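Hypothetical protein Atu2327 (Agrobacterium tumefaciens, PDB 2O8I) is of unknown function but belongs to the OHCU decarboxylase family, whose members convert a urate-oxidation product to (S)-allantoin. Local coordinates at residues K38-A43 / S160-G165; I116-G121 / A154-A159; T101-A106 / D126-F131. All coordinates share one frame; numbering follows the deposited sequence. Where two conformers were deposited one is given.

Contact 1: K38-A43 / S160-G165; sequences KAVHGA and SMLPEG
The backbone N of K38 donates to E164 O at 2.9 Å. It is the one hydrogen bond between 38-43 and 160-165. The bond is nearly straight at 164°, and it meets the acceptor in the carbonyl plane. K38 and G165 are also the nearest residues along the backbones, with CA atoms 5.6 Å apart. The motif is a C-terminal tail that folds back onto the first turn of another helix in an all-helical protein. Helix 139-161 ends, the chain turns through L162 and P163, and the tail reaches the start of helix 37-50. N-H groups in a first turn have no acceptor one turn back. The tail supplies carbonyls to two of them, A37 and K38, while T36 OG1 takes A39 N. P163 makes the backbone bond to A37, and it packs on P94 of the second subunit.

The K38 side chain runs alongside the tail by its aliphatic part. CB lies 3.4 Å from E164 O, and CD lies 3.5 Å from G165 O. Deeper in, V40 and L162 make a small apolar contact, and both also touch F11 of helix 4-11. The two side chains cross at about a right angle. CG of L162 stands anti to its carbonyl carbon (chi1 -73°), and its CD1 methyl meets V40 CG2 at 3.8 Å.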
# COMPACT_ATOMS: atom_id res chain seq x y z
N LYS A 38 -18.33 -7.19 -9.62
CA LYS A 38 -19.57 -7.48 -8.87
C LYS A 38 -19.55 -8.83 -8.19
O LYS A 38 -19.74 -8.92 -6.96
CB LYS A 38 -20.81 -7.37 -9.74
CG LYS A 38 -21.41 -5.95 -9.74
CD LYS A 38 -22.84 -5.89 -10.44
CE LYS A 38 -24.02 -6.55 -9.57
NZ LYS A 38 -24.24 -8.04 -9.82
N ALA A 39 -19.30 -9.89 -8.98
CA ALA A 39 -19.25 -11.25 -8.46
C ALA A 39 -18.19 -11.39 -7.38
O ALA A 39 -18.51 -11.73 -6.26
CB ALA A 39 -19.03 -12.27 -9.57
N VAL A 40 -16.93 -11.07 -7.68
CA VAL A 40 -15.85 -11.32 -6.71
C VAL A 40 -16.03 -10.46 -5.45
O VAL A 40 -15.77 -10.92 -4.32
CB VAL A 40 -14.45 -11.11 -7.33
CG1 VAL A 40 -13.38 -11.31 -6.31
CG2 VAL A 40 -14.22 -12.03 -8.52
N HIS A 41 -16.49 -9.23 -5.62
CA HIS A 41 -16.74 -8.36 -4.48
C HIS A 41 -17.84 -8.91 -3.58
O HIS A 41 -17.69 -8.86 -2.35
CB HIS A 41 -17.13 -6.97 -4.95
CG HIS A 41 -17.33 -5.98 -3.85
ND1 HIS A 41 -18.58 -5.68 -3.34
CD2 HIS A 41 -16.45 -5.19 -3.19
CE1 HIS A 41 -18.46 -4.74 -2.41
NE2 HIS A 41 -17.18 -4.43 -2.30
N GLY A 42 -18.94 -9.42 -4.17
CA GLY A 42 -20.01 -9.96 -3.38
C GLY A 42 -19.45 -11.11 -2.53
O GLY A 42 -19.77 -11.23 -1.33
N ALA A 43 -18.59 -11.94 -3.15
CA ALA A 43 -18.05 -13.14 -2.52
C ALA A 43 -17.10 -12.79 -1.39
O ALA A 43 -17.18 -13.36 -0.31
CB ALA A 43 -17.37 -14.01 -3.55
N SER A 160 -10.84 -1.94 -10.78
CA SER A 160 -9.70 -1.62 -11.65
C SER A 160 -9.08 -2.88 -12.28
O SER A 160 -8.44 -2.80 -13.33
CB SER A 160 -8.62 -0.81 -10.92
OG SER A 160 -8.06 -1.55 -9.83
N MSE A 161 -9.29 -4.03 -11.65
CA MSE A 161 -8.71 -5.28 -12.07
C MSE A 161 -9.59 -6.16 -12.94
O MSE A 161 -9.11 -7.11 -13.52
CB MSE A 161 -8.46 -6.13 -10.86
CG MSE A 161 -7.27 -5.85 -10.04
SE MSE A 161 -7.65 -6.84 -8.36
CE MSE A 161 -7.90 -5.36 -7.11
N LEU A 162 -10.90 -5.89 -12.98
CA LEU A 162 -11.86 -6.85 -13.51
C LEU A 162 -12.93 -6.12 -14.31
O LEU A 162 -13.17 -4.97 -14.05
CB LEU A 162 -12.49 -7.63 -12.34
CG LEU A 162 -11.65 -8.68 -11.62
CD1 LEU A 162 -12.38 -9.38 -10.53
CD2 LEU A 162 -11.09 -9.71 -12.56
N PRO A 163 -13.62 -6.79 -15.24
CA PRO A 163 -14.77 -6.07 -15.79
C PRO A 163 -15.82 -5.99 -14.69
O PRO A 163 -15.80 -6.82 -13.76
CB PRO A 163 -15.26 -6.96 -16.95
CG PRO A 163 -14.26 -8.04 -17.12
CD PRO A 163 -13.52 -8.15 -15.81
N GLU A 164 -16.71 -5.01 -14.76
CA GLU A 164 -17.60 -4.75 -13.62
C GLU A 164 -18.72 -5.77 -13.42
O GLU A 164 -18.94 -6.20 -12.29
CB GLU A 164 -18.14 -3.32 -13.66
CG GLU A 164 -17.14 -2.29 -13.09
CD GLU A 164 -17.71 -0.88 -13.10
OE1 GLU A 164 -18.95 -0.78 -13.32
OE2 GLU A 164 -16.92 0.11 -12.91
N GLY A 165 -19.41 -6.15 -14.49
CA GLY A 165 -20.47 -7.15 -14.41
C GLY A 165 -21.89 -6.64 -14.56
O GLY A 165 -22.29 -5.69 -13.88

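Contact 2: I116-G121 / A154-A159; sequences IIAVKG and AWLRLA
L156 meets A118 and K120 with no ring or other flat side chain between them. The flat groups of 154-159 belong to its flanking residues. The indole of W155 has A159 CB over one face, 4.2 Å from the plane and nearer its border than its middle. The guanidinium of R157 forms salt bridges with E16 and with E75 of the second subunit.

The contact itself is made by the forked end of L156. Its CD1 lies 3.9 Å from A118 CB and 4.1 Å from K120 CB. Its CD2 lies 4.0 Å from K120 CD, further along the lysine chain. Both methyls are thus used, and the lysine takes part through its hydrocarbon.

This is a loop laid against a helix. The irregular loop between helices 94-111 and 124-135 rests on the long C-terminal helix 139-161 of the all-helical fold. The backbones stay well apart, with the CA atoms of K120 and L156 8.0 Å from each other. L156 spans most of the gap. K120 has CG anti to its backbone N (chi1 174°), which lays CD beside L156 CD2. On the same helix, Q149 OE1 accepts a hydrogen bond from A118 N. K120 also packs on G74 of the second subunit.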
# COMPACT_ATOMS: atom_id res chain seq x y z
N ILE A 116 -10.01 5.39 7.68
CA ILE A 116 -10.19 4.67 6.44
C ILE A 116 -11.30 5.36 5.65
O ILE A 116 -12.42 5.63 6.16
CB ILE A 116 -10.58 3.24 6.73
CG1 ILE A 116 -9.45 2.50 7.43
CG2 ILE A 116 -11.01 2.51 5.43
CD1 ILE A 116 -9.91 1.16 8.08
N ILE A 117 -10.98 5.68 4.39
CA ILE A 117 -11.93 6.39 3.58
C ILE A 117 -11.69 6.10 2.10
O ILE A 117 -10.56 6.17 1.64
CB ILE A 117 -11.93 7.92 3.90
CG1 ILE A 117 -13.12 8.60 3.22
CG2 ILE A 117 -10.55 8.59 3.63
CD1 ILE A 117 -13.16 10.08 3.45
N ALA A 118 -12.75 5.72 1.38
CA ALA A 118 -12.68 5.62 -0.08
C ALA A 118 -12.53 7.03 -0.63
O ALA A 118 -13.25 7.95 -0.23
CB ALA A 118 -13.91 4.98 -0.63
N VAL A 119 -11.62 7.19 -1.57
CA VAL A 119 -11.10 8.48 -1.92
C VAL A 119 -11.34 8.82 -3.42
O VAL A 119 -11.14 9.98 -3.82
CB VAL A 119 -9.61 8.47 -1.51
CG1 VAL A 119 -8.68 8.96 -2.60
CG2 VAL A 119 -9.41 9.10 -0.14
N LYS A 120 -11.77 7.85 -4.22
CA LYS A 120 -12.09 8.10 -5.63
C LYS A 120 -13.03 9.29 -5.75
O LYS A 120 -14.07 9.34 -5.10
CB LYS A 120 -12.66 6.85 -6.36
CG LYS A 120 -13.14 7.14 -7.79
CD LYS A 120 -13.06 5.97 -8.83
CE LYS A 120 -11.65 5.32 -9.00
NZ LYS A 120 -10.53 6.30 -9.24
N GLY A 121 -12.65 10.27 -6.57
CA GLY A 121 -13.47 11.46 -6.80
C GLY A 121 -13.47 12.50 -5.68
O GLY A 121 -14.23 13.45 -5.73
N ALA A 154 -12.64 -2.18 -1.41
CA ALA A 154 -12.56 -3.50 -2.05
C ALA A 154 -13.18 -3.41 -3.43
O ALA A 154 -12.59 -3.89 -4.44
CB ALA A 154 -13.26 -4.62 -1.18
N TRP A 155 -14.34 -2.75 -3.49
CA TRP A 155 -15.02 -2.60 -4.75
C TRP A 155 -14.17 -1.84 -5.74
O TRP A 155 -14.00 -2.25 -6.91
CB TRP A 155 -16.40 -1.92 -4.58
CG TRP A 155 -16.93 -1.41 -5.88
CD1 TRP A 155 -16.92 -0.12 -6.31
CD2 TRP A 155 -17.46 -2.18 -6.93
NE1 TRP A 155 -17.45 -0.03 -7.57
CE2 TRP A 155 -17.79 -1.29 -7.98
CE3 TRP A 155 -17.73 -3.54 -7.08
CZ2 TRP A 155 -18.36 -1.71 -9.18
CZ3 TRP A 155 -18.29 -3.97 -8.28
CH2 TRP A 155 -18.60 -3.05 -9.32
N LEU A 156 -13.65 -0.71 -5.29
CA LEU A 156 -12.84 0.14 -6.15
C LEU A 156 -11.60 -0.60 -6.65
O LEU A 156 -11.22 -0.48 -7.83
CB LEU A 156 -12.43 1.44 -5.43
CG LEU A 156 -13.57 2.42 -5.07
CD1 LEU A 156 -13.03 3.47 -4.10
CD2 LEU A 156 -14.16 3.07 -6.34
N ARG A 157 -10.98 -1.38 -5.78
CA ARG A 157 -9.82 -2.17 -6.19
C ARG A 157 -10.18 -3.17 -7.28
O ARG A 157 -9.60 -3.12 -8.38
CB ARG A 157 -9.15 -2.84 -5.00
CG ARG A 157 -8.55 -1.78 -4.09
CD ARG A 157 -8.16 -2.36 -2.78
NE ARG A 157 -7.30 -1.45 -2.06
CZ ARG A 157 -6.56 -1.80 -1.02
NH1 ARG A 157 -6.56 -3.07 -0.61
NH2 ARG A 157 -5.80 -0.89 -0.40
N LEU A 158 -11.18 -4.01 -6.98
CA LEU A 158 -11.71 -5.00 -7.93
C LEU A 158 -12.17 -4.41 -9.25
O LEU A 158 -11.85 -4.97 -10.30
CB LEU A 158 -12.81 -5.81 -7.30
CG LEU A 158 -12.27 -6.80 -6.26
CD1 LEU A 158 -13.40 -7.21 -5.33
CD2 LEU A 158 -11.63 -8.00 -6.95
N ALA A 159 -12.86 -3.26 -9.21
CA ALA A 159 -13.23 -2.55 -10.44
C ALA A 159 -12.04 -2.13 -11.34
O ALA A 159 -12.21 -1.97 -12.54
CB ALA A 159 -14.11 -1.37 -10.14

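Contact 3: T101-A106 / D126-F131; sequences TQLNSA and DILSAF
L103 carries this contact, meeting F131 and L128 with different atoms. Its CB sits over one face of the F131 ring, 3.6 Å from the plane. This is a CH-pi contact, with CB 3.9 Å from the ring centroid and 20° off the normal. CG follows anti to the carbonyl carbon (chi1 -66°), and from there the side chain forks. CD2 stays with the phenylalanine, 3.7 Å from F131 CE2. CD1 leaves the ring for L128. It meets L128 CD2 at 3.4 Å, with the two leucines crossing at about a right angle.

F131 was modelled in two conformers, and these ring contacts hold for one of them. In this one, CG is anti to the backbone N, which extends the ring toward helix 94-111. A106, one turn after L103, places its CB at the ring edge near the plane, 4.4 Å from F131 CZ. There is no hydrogen bond across the contact.

The segments are two nearly parallel helices, with axes 11.6 Å apart at closest and directions differing by 20°. L103 and F131 fill much of this wide spacing. The fold has no strands, so the neighbours are helices and loops. L128 also touches R99 and F100 of helix 94-111, and F131 touches Y107. A130 touches I117 of loop 116-121, which leads into helix 124-135. On another side of helix 94-111, T101 packs on A67 of helix 66-74, and it also packs on A9 of the second subunit.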
# COMPACT_ATOMS: atom_id res chain seq x y z
N THR A 101 -1.36 13.15 7.95
CA THR A 101 -0.64 12.36 8.93
C THR A 101 -1.10 12.67 10.37
O THR A 101 -1.41 11.75 11.16
CB THR A 101 0.87 12.56 8.77
OG1 THR A 101 1.28 11.94 7.54
CG2 THR A 101 1.60 11.93 9.94
N GLN A 102 -1.18 13.96 10.70
CA GLN A 102 -1.59 14.36 12.02
C GLN A 102 -3.07 13.95 12.29
O GLN A 102 -3.41 13.48 13.37
CB GLN A 102 -1.32 15.87 12.22
CG GLN A 102 -2.07 16.51 13.38
CD GLN A 102 -1.91 18.06 13.37
OE1 GLN A 102 -2.62 18.78 12.61
NE2 GLN A 102 -0.98 18.57 14.20
N LEU A 103 -3.94 14.11 11.31
CA LEU A 103 -5.34 13.82 11.60
C LEU A 103 -5.50 12.31 11.79
O LEU A 103 -6.21 11.82 12.68
CB LEU A 103 -6.27 14.39 10.53
CG LEU A 103 -6.33 15.93 10.41
CD1 LEU A 103 -7.17 16.30 9.17
CD2 LEU A 103 -6.80 16.77 11.69
N ASN A 104 -4.74 11.58 10.98
CA ASN A 104 -4.72 10.16 11.12
C ASN A 104 -4.18 9.71 12.47
O ASN A 104 -4.76 8.79 13.07
CB ASN A 104 -3.96 9.52 9.99
CG ASN A 104 -3.94 8.05 10.13
OD1 ASN A 104 -2.97 7.50 10.63
ND2 ASN A 104 -5.06 7.39 9.77
N SER A 105 -3.10 10.33 12.98
CA SER A 105 -2.62 10.01 14.34
C SER A 105 -3.66 10.28 15.38
O SER A 105 -3.84 9.46 16.27
CB SER A 105 -1.38 10.79 14.71
OG SER A 105 -0.35 10.41 13.83
N ALA A 106 -4.36 11.41 15.28
CA ALA A 106 -5.37 11.77 16.28
C ALA A 106 -6.49 10.73 16.29
O ALA A 106 -6.91 10.27 17.37
CB ALA A 106 -5.91 13.20 16.07
N ASP A 126 -13.23 17.36 0.89
CA ASP A 126 -14.10 16.22 1.19
C ASP A 126 -13.55 15.40 2.33
O ASP A 126 -14.31 14.90 3.16
CB ASP A 126 -14.29 15.32 -0.02
CG ASP A 126 -14.92 16.04 -1.19
OD1 ASP A 126 -15.84 16.84 -0.96
OD2 ASP A 126 -14.47 15.82 -2.34
N ILE A 127 -12.23 15.28 2.37
CA ILE A 127 -11.58 14.42 3.34
C ILE A 127 -11.55 15.06 4.73
O ILE A 127 -11.91 14.39 5.75
CB ILE A 127 -10.16 14.00 2.86
CG1 ILE A 127 -10.32 12.84 1.86
CG2 ILE A 127 -9.29 13.57 4.06
CD1 ILE A 127 -9.28 12.84 0.80
N LEU A 128 -11.12 16.33 4.77
CA LEU A 128 -11.19 17.12 5.98
C LEU A 128 -12.61 17.12 6.57
O LEU A 128 -12.80 17.03 7.79
CB LEU A 128 -10.68 18.52 5.70
CG LEU A 128 -9.19 18.49 5.30
CD1 LEU A 128 -8.64 19.85 4.83
CD2 LEU A 128 -8.39 17.95 6.48
N SER A 129 -13.61 17.18 5.69
CA SER A 129 -14.99 17.24 6.14
C SER A 129 -15.35 15.94 6.87
O SER A 129 -15.90 15.97 7.98
CB SER A 129 -15.94 17.49 4.96
OG SER A 129 -17.30 17.23 5.28
N ALA A 130 -15.02 14.83 6.23
CA ALA A 130 -15.23 13.51 6.78
C ALA A 130 -14.46 13.31 8.09
O ALA A 130 -15.03 12.80 9.04
CB ALA A 130 -14.91 12.46 5.75
N PHE A 131 -13.20 13.74 8.18
CA PHE A 131 -12.51 13.63 9.46
C PHE A 131 -13.33 14.35 10.50
O PHE A 131 -13.70 13.77 11.54
CB PHE A 131 -11.10 14.21 9.45
CG PHE A 131 -10.42 14.17 10.81
CD1 PHE A 131 -9.69 13.05 11.21
CD2 PHE A 131 -10.53 15.24 11.70
CE1 PHE A 131 -9.07 13.02 12.47
CE2 PHE A 131 -9.93 15.19 12.95
CZ PHE A 131 -9.19 14.09 13.33

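In the fold
Contacts 1 and 2 share helix 139-161 and touch each other, as where K38 and H41 meet W155. Their centres are 12 Å apart. Contact 2 lies nearest the centre of the chain, about 7 Å away. Contacts 1 and 3 lie farther out, on opposite sides of that centre, and do not touch. The loop 116-121 joins contact 2 to contact 3, since I117 packs on A130 and V119 on I127. The chemistry follows the place. Contact 1, at the chain end, combines a backbone hydrogen bond with a small apolar pair. Contact 2 is aliphatic, and contact 3 adds an aromatic ring. All three are partly buried and reach the second subunit.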